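Local coordinates for protein FAD-binding oxidoreductase (Gulosibacter chungangensis, PDB 7PBG) that oxidises 4-ethylphenol as a flavoenzyme carrying covalently attached FAD, a dehydrogenation associated with formation of 4-vinylphenol, at residues E252-E260 and G406-K417. Sequence-based numbering, arbitrary orientation.
Sequences EDDLPAIME and GEDAAKQYEDTK
Two helices laid side by side on the large antiparallel sheet of what is probably the substrate (cap) domain, as in flavoenzymes of the vanillyl-alcohol oxidase type, make this contact away from the FAD site. They illustrate how closely two helices can approach where one of them presents glycine and alanine. Segments 255-260 and 406-417 run at 136° to one another, and over these segments the axes come within 7.6 Å. Pro-256 CA lies 3.4 Å from Gly-406 CA, and each of these CA-H groups makes a contact with the other residue's carbonyl oxygen. A side chain on Gly-406 would point into Pro-256 O. The proline ring sets its CG against the methyl of Ala-410 (CG to CB, 3.6 Å), while Leu-255 CD2 reaches the backbone carbonyl of Ala-409 and the CB of Tyr-413. Met-259 lays CG on Ala-409 CB before its bent chain turns away; Met-438 and Phe-431 of the sheet pack against the same side chains.

At one end, Glu-252, Glu-414 and Lys-417 form a salt-bridge network. The lysine keeps CG anti to the backbone N (chi1 -166°), directing the chain toward Glu-252, whose OE1 receives NZ on its syn lone pair at 2.7 Å. NZ also meets Glu-414 OE1 (3.1 Å) on the syn side, but 25° out of the carboxylate plane, and water 1 links it to Glu-252 OE2. The same Glu-252 OE1 meets the edge of the Tyr-413 ring in its plane, near CE2. An alanine in place of Lys-417 would probably leave Glu-252 OE1 and Glu-414 OE1, 4.0 Å apart, without the shared cation that offsets their repulsion. At the other end, Glu-260 salt-bridges Lys-120 of the second subunit through OE1. Its OE2 accepts a nearly straight 2.8 Å bond from Gly-406 N, which approaches on the anti side, tilted from the carboxylate plane; water 2 donates separately to OE2 and accepts from Glu-407 N.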
ATOM      1  N   GLU A 252     -26.011  -8.667  24.809  1.00 20.19           N
ATOM      2  CA  GLU A 252     -24.548  -8.845  24.715  1.00 23.52           C
ATOM      3  C   GLU A 252     -24.236  -9.977  23.746  1.00 22.82           C
ATOM      4  O   GLU A 252     -23.135  -9.984  23.167  1.00 21.37           O
ATOM      5  CB  GLU A 252     -23.911  -9.207  26.046  1.00 26.76           C
ATOM      6  CG  GLU A 252     -23.653  -8.008  26.891  1.00 34.12           C
ATOM      7  CD  GLU A 252     -22.719  -8.269  28.052  1.00 37.66           C
ATOM      8  OE1 GLU A 252     -21.947  -9.238  27.981  1.00 32.31           O
ATOM      9  OE2 GLU A 252     -22.767  -7.466  29.012  1.00 45.90           O
ATOM     10  N   ASP A 253     -25.117 -10.973  23.697  1.00 21.74           N
ATOM     11  CA  ASP A 253     -24.849 -12.188  22.889  1.00 22.49           C
ATOM     12  C   ASP A 253     -25.200 -11.936  21.422  1.00 21.95           C
ATOM     13  O   ASP A 253     -25.050 -12.856  20.638  1.00 21.83           O
ATOM     14  CB  ASP A 253     -25.642 -13.376  23.400  1.00 24.03           C
ATOM     15  CG  ASP A 253     -25.182 -13.873  24.753  1.00 29.28           C
ATOM     16  OD1 ASP A 253     -23.968 -13.731  25.072  1.00 32.12           O
ATOM     17  OD2 ASP A 253     -26.044 -14.424  25.459  1.00 32.01           O
ATOM     18  N   ASP A 254     -25.543 -10.711  21.020  1.00 19.93           N
ATOM     19  CA  ASP A 254     -25.823 -10.422  19.595  1.00 18.97           C
ATOM     20  C   ASP A 254     -24.526 -10.216  18.798  1.00 18.98           C
ATOM     21  O   ASP A 254     -24.591 -10.169  17.561  1.00 19.41           O
ATOM     22  CB  ASP A 254     -26.599  -9.130  19.431  1.00 19.68           C
ATOM     23  N   LEU A 255     -23.361 -10.160  19.448  1.00 18.38           N
ATOM     24  CA  LEU A 255     -22.125  -9.830  18.719  1.00 18.30           C
ATOM     25  C   LEU A 255     -21.861 -10.808  17.575  1.00 18.89           C
ATOM     26  O   LEU A 255     -21.509 -10.346  16.485  1.00 19.05           O
ATOM     27  CB  LEU A 255     -20.944  -9.744  19.689  1.00 18.33           C
ATOM     28  CG  LEU A 255     -19.597  -9.418  19.067  1.00 19.18           C
ATOM     29  CD1 LEU A 255     -19.572  -8.010  18.470  1.00 18.19           C
ATOM     30  CD2 LEU A 255     -18.494  -9.559  20.107  1.00 20.36           C
ATOM     31  N   PRO A 256     -21.947 -12.162  17.719  1.00 18.33           N
ATOM     32  CA  PRO A 256     -21.661 -13.010  16.569  1.00 18.58           C
ATOM     33  C   PRO A 256     -22.510 -12.686  15.338  1.00 19.27           C
ATOM     34  O   PRO A 256     -21.964 -12.500  14.244  1.00 19.72           O
ATOM     35  CB  PRO A 256     -21.930 -14.436  17.071  1.00 19.47           C
ATOM     36  CG  PRO A 256     -21.707 -14.334  18.527  1.00 22.55           C
ATOM     37  CD  PRO A 256     -22.213 -12.953  18.938  1.00 19.41           C
ATOM     38  N   ALA A 257     -23.823 -12.560  15.501  1.00 16.47           N
ATOM     39  CA  ALA A 257     -24.663 -12.244  14.347  1.00 17.76           C
ATOM     40  C   ALA A 257     -24.316 -10.862  13.772  1.00 16.14           C
ATOM     41  O   ALA A 257     -24.497 -10.648  12.528  1.00 17.93           O
ATOM     42  CB  ALA A 257     -26.107 -12.322  14.709  1.00 17.14           C
ATOM     43  N   ILE A 258     -24.004  -9.907  14.639  1.00 18.96           N
ATOM     44  CA  ILE A 258     -23.637  -8.568  14.147  1.00 17.89           C
ATOM     45  C   ILE A 258     -22.428  -8.700  13.213  1.00 17.14           C
ATOM     46  O   ILE A 258     -22.450  -8.160  12.126  1.00 18.43           O
ATOM     47  CB  ILE A 258     -23.352  -7.585  15.267  1.00 18.68           C
ATOM     48  CG1 ILE A 258     -24.587  -7.348  16.149  1.00 17.29           C
ATOM     49  CG2 ILE A 258     -22.742  -6.327  14.666  1.00 19.81           C
ATOM     50  CD1 ILE A 258     -24.271  -6.646  17.481  1.00 17.92           C
ATOM     51  N   MET A 259     -21.386  -9.423  13.638  1.00 16.50           N
ATOM     52  CA  MET A 259     -20.148  -9.464  12.865  1.00 19.11           C
ATOM     53  C   MET A 259     -20.416 -10.261  11.571  1.00 20.14           C
ATOM     54  O   MET A 259     -19.948  -9.838  10.521  1.00 20.05           O
ATOM     55  CB  MET A 259     -19.000 -10.087  13.673  1.00 19.41           C
ATOM     56  CG  MET A 259     -18.655  -9.376  14.943  1.00 19.09           C
ATOM     57  SD  MET A 259     -18.507  -7.578  14.858  1.00 23.15           S
ATOM     58  CE  MET A 259     -17.126  -7.476  13.722  1.00 23.54           C
ATOM     59  N   GLU A 260     -21.186 -11.362  11.640  1.00 19.27           N
ATOM     60  CA  GLU A 260     -21.412 -12.218  10.471  1.00 20.41           C
ATOM     61  C   GLU A 260     -22.348 -11.490   9.503  1.00 20.82           C
ATOM     62  O   GLU A 260     -22.250 -11.769   8.317  1.00 21.04           O
ATOM     63  CB  GLU A 260     -21.927 -13.580  10.886  1.00 20.95           C
ATOM     64  CG  GLU A 260     -20.874 -14.392  11.593  1.00 22.21           C
ATOM     65  CD  GLU A 260     -19.740 -14.939  10.739  1.00 25.16           C
ATOM     66  OE1 GLU A 260     -19.859 -14.930   9.499  1.00 27.45           O
ATOM     67  OE2 GLU A 260     -18.762 -15.432  11.320  1.00 26.18           O
ATOM     68  N   GLY A 406     -17.961 -14.290  13.794  1.00 21.96           N
ATOM     69  CA  GLY A 406     -18.820 -13.962  14.928  1.00 22.90           C
ATOM     70  C   GLY A 406     -18.406 -14.749  16.157  1.00 23.10           C
ATOM     71  O   GLY A 406     -18.326 -14.181  17.239  1.00 21.82           O
ATOM     72  N   GLU A 407     -18.233 -16.063  15.990  1.00 25.20           N
ATOM     73  CA  GLU A 407     -18.010 -16.968  17.124  1.00 26.47           C
ATOM     74  C   GLU A 407     -16.707 -16.529  17.796  1.00 24.73           C
ATOM     75  O   GLU A 407     -16.685 -16.415  19.052  1.00 25.23           O
ATOM     76  CB  GLU A 407     -18.019 -18.411  16.613  1.00 29.15           C
ATOM     77  CG  GLU A 407     -17.580 -19.416  17.647  1.00 33.36           C
ATOM     78  CD  GLU A 407     -17.305 -20.791  17.069  1.00 39.74           C
ATOM     79  OE1 GLU A 407     -17.894 -21.112  16.030  1.00 38.09           O
ATOM     80  OE2 GLU A 407     -16.461 -21.522  17.642  1.00 44.01           O
ATOM     81  N   ASP A 408     -15.667 -16.218  17.015  1.00 21.35           N
ATOM     82  CA  ASP A 408     -14.356 -15.875  17.622  1.00 22.57           C
ATOM     83  C   ASP A 408     -14.464 -14.473  18.269  1.00 24.55           C
ATOM     84  O   ASP A 408     -13.852 -14.270  19.330  1.00 24.64           O
ATOM     85  CB  ASP A 408     -13.197 -15.886  16.625  1.00 24.23           C
ATOM     86  CG  ASP A 408     -12.954 -17.255  15.987  1.00 27.79           C
ATOM     87  OD1 ASP A 408     -12.288 -17.272  14.911  1.00 27.56           O
ATOM     88  OD2 ASP A 408     -13.456 -18.275  16.558  1.00 28.21           O
ATOM     89  N   ALA A 409     -15.204 -13.543  17.675  1.00 24.22           N
ATOM     90  CA  ALA A 409     -15.376 -12.190  18.244  1.00 23.33           C
ATOM     91  C   ALA A 409     -15.965 -12.354  19.641  1.00 24.54           C
ATOM     92  O   ALA A 409     -15.420 -11.772  20.571  1.00 23.32           O
ATOM     93  CB  ALA A 409     -16.240 -11.313  17.373  1.00 22.56           C
ATOM     94  N   ALA A 410     -17.056 -13.130  19.770  1.00 23.00           N
ATOM     95  CA  ALA A 410     -17.756 -13.320  21.062  1.00 24.23           C
ATOM     96  C   ALA A 410     -16.823 -13.975  22.065  1.00 24.95           C
ATOM     97  O   ALA A 410     -16.881 -13.610  23.222  1.00 24.18           O
ATOM     98  CB  ALA A 410     -19.021 -14.107  20.874  1.00 23.35           C
ATOM     99  N   LYS A 411     -15.979 -14.903  21.635  1.00 22.97           N
ATOM    100  CA  LYS A 411     -15.064 -15.577  22.584  1.00 25.17           C
ATOM    101  C   LYS A 411     -14.032 -14.567  23.057  1.00 24.68           C
ATOM    102  O   LYS A 411     -13.758 -14.521  24.282  1.00 23.59           O
ATOM    103  CB  LYS A 411     -14.375 -16.822  22.012  1.00 26.03           C
ATOM    104  N   GLN A 412     -13.449 -13.786  22.149  1.00 25.79           N
ATOM    105  CA  GLN A 412     -12.524 -12.701  22.523  1.00 26.83           C
ATOM    106  C   GLN A 412     -13.202 -11.766  23.518  1.00 24.29           C
ATOM    107  O   GLN A 412     -12.583 -11.440  24.543  1.00 23.13           O
ATOM    108  CB  GLN A 412     -12.098 -11.897  21.307  1.00 24.59           C
ATOM    109  CG  GLN A 412     -11.044 -12.602  20.502  1.00 26.11           C
ATOM    110  CD  GLN A 412     -10.201 -11.577  19.790  1.00 27.70           C
ATOM    111  OE1 GLN A 412      -9.337 -10.925  20.396  1.00 30.22           O
ATOM    112  NE2 GLN A 412     -10.475 -11.420  18.513  1.00 28.02           N
ATOM    113  N   TYR A 413     -14.432 -11.341  23.244  1.00 22.72           N
ATOM    114  CA  TYR A 413     -15.174 -10.458  24.174  1.00 23.58           C
ATOM    115  C   TYR A 413     -15.289 -11.109  25.553  1.00 23.87           C
ATOM    116  O   TYR A 413     -14.939 -10.460  26.553  1.00 24.35           O
ATOM    117  CB  TYR A 413     -16.586 -10.140  23.685  1.00 23.36           C
ATOM    118  CG  TYR A 413     -17.322  -9.128  24.526  1.00 24.00           C
ATOM    119  CD1 TYR A 413     -16.830  -7.850  24.638  1.00 24.91           C
ATOM    120  CD2 TYR A 413     -18.493  -9.417  25.218  1.00 27.30           C
ATOM    121  CE1 TYR A 413     -17.478  -6.854  25.360  1.00 27.73           C
ATOM    122  CE2 TYR A 413     -19.146  -8.427  25.966  1.00 26.66           C
ATOM    123  CZ  TYR A 413     -18.659  -7.127  26.011  1.00 32.55           C
ATOM    124  OH  TYR A 413     -19.274  -6.068  26.678  1.00 33.03           O
ATOM    125  N   GLU A 414     -15.830 -12.330  25.617  1.00 24.49           N
ATOM    126  CA  GLU A 414     -16.071 -13.037  26.911  1.00 26.34           C
ATOM    127  C   GLU A 414     -14.741 -13.218  27.643  1.00 24.66           C
ATOM    128  O   GLU A 414     -14.687 -12.946  28.822  1.00 24.98           O
ATOM    129  CB  GLU A 414     -16.800 -14.369  26.697  1.00 30.43           C
ATOM    130  CG  GLU A 414     -18.272 -14.159  26.351  1.00 37.04           C
ATOM    131  CD  GLU A 414     -19.083 -13.384  27.391  1.00 42.29           C
ATOM    132  OE1 GLU A 414     -20.058 -12.664  26.997  1.00 39.39           O
ATOM    133  OE2 GLU A 414     -18.750 -13.496  28.600  1.00 45.44           O
ATOM    134  N   ASP A 415     -13.703 -13.660  26.956  1.00 23.08           N
ATOM    135  CA  ASP A 415     -12.378 -13.867  27.581  1.00 24.11           C
ATOM    136  C   ASP A 415     -11.855 -12.529  28.115  1.00 26.30           C
ATOM    137  O   ASP A 415     -11.226 -12.524  29.190  1.00 24.96           O
ATOM    138  CB  ASP A 415     -11.368 -14.453  26.595  1.00 25.01           C
ATOM    139  CG  ASP A 415     -11.595 -15.932  26.264  1.00 29.42           C
ATOM    140  OD1 ASP A 415     -12.402 -16.570  26.933  1.00 28.95           O
ATOM    141  OD2 ASP A 415     -10.949 -16.421  25.333  1.00 29.89           O
ATOM    142  N   THR A 416     -11.979 -11.449  27.346  1.00 24.86           N
ATOM    143  CA  THR A 416     -11.394 -10.143  27.743  1.00 22.63           C
ATOM    144  C   THR A 416     -12.210  -9.578  28.909  1.00 23.25           C
ATOM    145  O   THR A 416     -11.619  -8.983  29.779  1.00 23.13           O
ATOM    146  CB  THR A 416     -11.248  -9.206  26.540  1.00 22.63           C
ATOM    147  OG1 THR A 416     -10.456  -9.833  25.540  1.00 24.05           O
ATOM    148  CG2 THR A 416     -10.597  -7.874  26.854  1.00 19.69           C
ATOM    149  N   LYS A 417     -13.538  -9.727  28.891  1.00 22.83           N
ATOM    150  CA  LYS A 417     -14.408  -9.334  30.029  1.00 26.91           C
ATOM    151  C   LYS A 417     -13.929 -10.059  31.287  1.00 25.25           C
ATOM    152  O   LYS A 417     -13.808  -9.422  32.316  1.00 24.33           O
ATOM    153  CB  LYS A 417     -15.857  -9.683  29.699  1.00 30.08           C
ATOM    154  CG  LYS A 417     -16.897  -9.050  30.595  1.00 40.94           C
ATOM    155  CD  LYS A 417     -18.262  -9.090  29.950  1.00 39.33           C
ATOM    156  CE  LYS A 417     -18.650 -10.506  29.597  1.00 43.49           C
ATOM    157  NZ  LYS A 417     -20.107 -10.613  29.368  1.00 42.15           N
TER
HETATM  158  O   HOH W   1     -21.401  -8.238  31.112  1.00 29.67           O
HETATM  159  O   HOH W   2     -19.150 -17.319  13.560  1.00 27.99           O